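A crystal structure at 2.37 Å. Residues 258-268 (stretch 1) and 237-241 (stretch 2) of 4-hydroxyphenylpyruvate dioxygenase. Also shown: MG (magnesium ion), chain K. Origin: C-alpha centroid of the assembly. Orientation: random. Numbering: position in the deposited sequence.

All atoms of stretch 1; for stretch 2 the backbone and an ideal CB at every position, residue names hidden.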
# COMPACT_ATOMS: atom_id res chain seq x y z
N ASP C 258 1.24 -1.25 15.01
CA ASP C 258 0.55 -2.54 14.89
C ASP C 258 1.35 -3.65 15.55
O ASP C 258 0.78 -4.54 16.20
CB ASP C 258 0.28 -2.87 13.42
CG ASP C 258 -0.85 -2.04 12.83
OD1 ASP C 258 -1.58 -1.38 13.60
OD2 ASP C 258 -1.01 -2.07 11.59
N GLY C 259 2.67 -3.64 15.37
CA GLY C 259 3.51 -4.65 15.99
C GLY C 259 3.38 -4.67 17.50
O GLY C 259 3.16 -5.72 18.11
N LEU C 260 3.51 -3.50 18.13
CA LEU C 260 3.37 -3.42 19.58
C LEU C 260 1.97 -3.84 20.01
O LEU C 260 1.81 -4.59 20.98
CB LEU C 260 3.69 -2.00 20.06
CG LEU C 260 4.06 -1.76 21.53
CD1 LEU C 260 2.85 -1.80 22.45
CD2 LEU C 260 5.11 -2.76 21.99
N ARG C 261 0.95 -3.36 19.29
CA ARG C 261 -0.42 -3.77 19.58
C ARG C 261 -0.58 -5.28 19.50
O ARG C 261 -1.26 -5.89 20.34
CB ARG C 261 -1.38 -3.07 18.62
CG ARG C 261 -2.84 -3.49 18.76
CD ARG C 261 -3.74 -2.71 17.81
NE ARG C 261 -3.97 -1.34 18.28
CZ ARG C 261 -4.57 -0.40 17.56
NH1 ARG C 261 -5.01 -0.67 16.33
NH2 ARG C 261 -4.74 0.81 18.06
N SER C 262 0.04 -5.91 18.50
CA SER C 262 -0.08 -7.36 18.36
C SER C 262 0.59 -8.10 19.52
O SER C 262 0.13 -9.17 19.92
CB SER C 262 0.52 -7.82 17.03
OG SER C 262 1.93 -7.86 17.08
N LEU C 263 1.68 -7.55 20.06
CA LEU C 263 2.32 -8.17 21.21
C LEU C 263 1.47 -8.03 22.46
O LEU C 263 1.40 -8.96 23.28
CB LEU C 263 3.71 -7.56 21.44
CG LEU C 263 4.81 -8.06 20.50
CD1 LEU C 263 6.14 -7.40 20.82
CD2 LEU C 263 4.92 -9.57 20.56
N LEU C 264 0.82 -6.88 22.64
CA LEU C 264 -0.10 -6.71 23.76
C LEU C 264 -1.25 -7.71 23.67
O LEU C 264 -1.62 -8.35 24.66
CB LEU C 264 -0.63 -5.28 23.79
CG LEU C 264 0.41 -4.18 23.99
CD1 LEU C 264 -0.25 -2.81 24.04
CD2 LEU C 264 1.27 -4.43 25.22
N TYR C 265 -1.82 -7.86 22.47
CA TYR C 265 -2.90 -8.82 22.27
C TYR C 265 -2.41 -10.25 22.46
O TYR C 265 -3.12 -11.08 23.05
CB TYR C 265 -3.50 -8.63 20.87
CG TYR C 265 -4.66 -9.54 20.54
CD1 TYR C 265 -5.88 -9.42 21.20
CD2 TYR C 265 -4.55 -10.50 19.54
CE1 TYR C 265 -6.95 -10.24 20.89
CE2 TYR C 265 -5.61 -11.33 19.22
CZ TYR C 265 -6.81 -11.19 19.90
OH TYR C 265 -7.86 -12.02 19.58
N LEU C 266 -1.20 -10.55 21.98
CA LEU C 266 -0.63 -11.88 22.18
C LEU C 266 -0.46 -12.20 23.66
O LEU C 266 -0.73 -13.32 24.10
CB LEU C 266 0.71 -11.99 21.46
CG LEU C 266 1.56 -13.21 21.80
CD1 LEU C 266 0.84 -14.50 21.44
CD2 LEU C 266 2.91 -13.14 21.12
N GLU C 267 0.01 -11.22 24.44
CA GLU C 267 0.23 -11.46 25.87
C GLU C 267 -1.07 -11.79 26.59
O GLU C 267 -1.12 -12.71 27.41
CB GLU C 267 0.90 -10.25 26.51
CG GLU C 267 2.36 -10.09 26.15
CD GLU C 267 3.00 -8.90 26.83
OE1 GLU C 267 2.38 -8.35 27.77
OE2 GLU C 267 4.13 -8.52 26.44
N GLU C 268 -2.14 -11.05 26.29
CA GLU C 268 -3.43 -11.31 26.94
C GLU C 268 -3.96 -12.68 26.55
O GLU C 268 -4.39 -13.46 27.41
CB GLU C 268 -4.43 -10.22 26.57
CG GLU C 268 -5.86 -10.60 26.91
CD GLU C 268 -6.86 -9.60 26.35
OE1 GLU C 268 -6.95 -9.48 25.12
OE2 GLU C 268 -7.55 -8.94 27.14
N UNK C 237 13.51 -11.51 26.16
CA UNK C 237 12.84 -10.66 25.16
C UNK C 237 11.76 -11.42 24.40
O UNK C 237 11.89 -12.61 24.11
CB UNK C 237 13.86 -10.10 24.17
N UNK C 238 10.67 -10.70 24.10
CA UNK C 238 9.59 -11.18 23.24
C UNK C 238 9.54 -10.29 22.01
O UNK C 238 9.24 -9.10 22.12
CB UNK C 238 8.25 -11.18 23.97
N UNK C 239 9.81 -10.86 20.83
CA UNK C 239 10.10 -10.06 19.65
C UNK C 239 9.19 -10.46 18.49
O UNK C 239 8.40 -11.40 18.56
CB UNK C 239 11.57 -10.21 19.25
N UNK C 240 9.34 -9.71 17.40
CA UNK C 240 8.57 -9.86 16.17
C UNK C 240 9.53 -9.89 15.00
O UNK C 240 10.43 -9.05 14.91
CB UNK C 240 7.55 -8.73 16.01
N UNK C 241 9.34 -10.84 14.08
CA UNK C 241 10.18 -10.93 12.88
C UNK C 241 9.27 -11.16 11.68
O UNK C 241 8.78 -12.28 11.47
CB UNK C 241 11.22 -12.05 13.00
MG MG K . 13.52 -16.10 12.80

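Position 237 lies beyond the reach of the helix: nothing of stretch 1 comes within 5.5 Å of its ideal CB. Its phi of -64° and psi of 144° fall in the extended, polyproline-like region, which almost any residue tolerates and which suits proline, whose ring holds phi near this value. Stretch 1 does not decide the choice. The deposited residue is Pro237, its ring in the C-gamma exo pucker, and it makes no contact with the helix.

At position 238 the CA-to-CB bond points toward the helix. The ideal CB stands 5.0 Å from Leu263 CD2 and 5.5 Å from Glu267 OE2, leaving room for a side chain of some length. The methyls of Leu263 and Leu266 favor an apolar group, while the nearby carboxylate would also allow a long side chain with a donor; leucine, isoleucine, methionine or lysine could be argued. The residue is Leu238. With chi1 t and chi2 p, it brings CD2 to 3.7 Å from Leu263 CD2 and 4.4 Å from Leu266 CD2. The same Leu238 CD2 lies 4.1 Å from Glu267 OE2, a contact without a hydrogen bond; that carboxylate is satisfied elsewhere in the structure.

Position 239 turns its CB away from the helix, as the alternation of a strand requires, so stretch 1 sets no preference between polar and apolar. Ser239 occupies it, and its OG is hydrogen-bonded elsewhere in the structure.

Position 240 faces the helix again. Its CA is 7.3 Å from the CA of Gly259, where the absence of a side chain brings the helix backbone within reach, and its ideal CB is 5.2 Å from Leu263 CD1. A medium-sized apolar side chain, such as leucine, isoleucine or methionine, could fill this space. Leu240 does so with chi1 m and chi2 t: its CD1 comes 3.3 Å from Gly259 O, and its CD2 packs 3.6 Å from Leu263 CD2 and 4.0 Å from Ser262 OG. An ideal CB on Gly259 would lie a tight 3.2 Å from Leu240 CD1. Ser262 OG donates to Gly259 O, 2.7 Å away within the helix, so it can lie against the methyl of Leu240 without being left unpaired.

Position 241 is out of the helix's reach, but its CB extends toward the magnesium ion, about 4.7 Å away. An oxygen ligand is expected; at this distance an aspartate would fall just short, so glutamate, one methylene longer, suits best. Glu241 supplies it: OE1 binds MG at 2.1 Å, and OE2 accepts a hydrogen bond from a metal-bound water whose O is 2.7 Å away.

Stretch 2, residues 237-241: PLSLE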
# COMPACT_ATOMS: atom_id res chain seq x y z
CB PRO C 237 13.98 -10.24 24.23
CG PRO C 237 15.23 -10.45 25.03
CD PRO C 237 14.95 -11.63 25.90
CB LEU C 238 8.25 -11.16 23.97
CG LEU C 238 7.05 -11.62 23.14
CD1 LEU C 238 7.09 -13.11 22.87
CD2 LEU C 238 5.75 -11.20 23.80
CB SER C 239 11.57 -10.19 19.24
OG SER C 239 11.90 -9.20 18.28
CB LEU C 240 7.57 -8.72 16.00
CG LEU C 240 6.51 -8.55 17.07
CD1 LEU C 240 5.87 -7.19 16.95
CD2 LEU C 240 5.47 -9.64 16.96
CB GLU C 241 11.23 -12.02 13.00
CG GLU C 241 12.24 -11.99 11.85
CD GLU C 241 13.14 -13.20 11.81
OE1 GLU C 241 12.68 -14.30 12.18
OE2 GLU C 241 14.31 -13.06 11.39
O HOH W 1 15.33 -15.22 12.58
O HOH W 2 13.71 -16.70 10.92
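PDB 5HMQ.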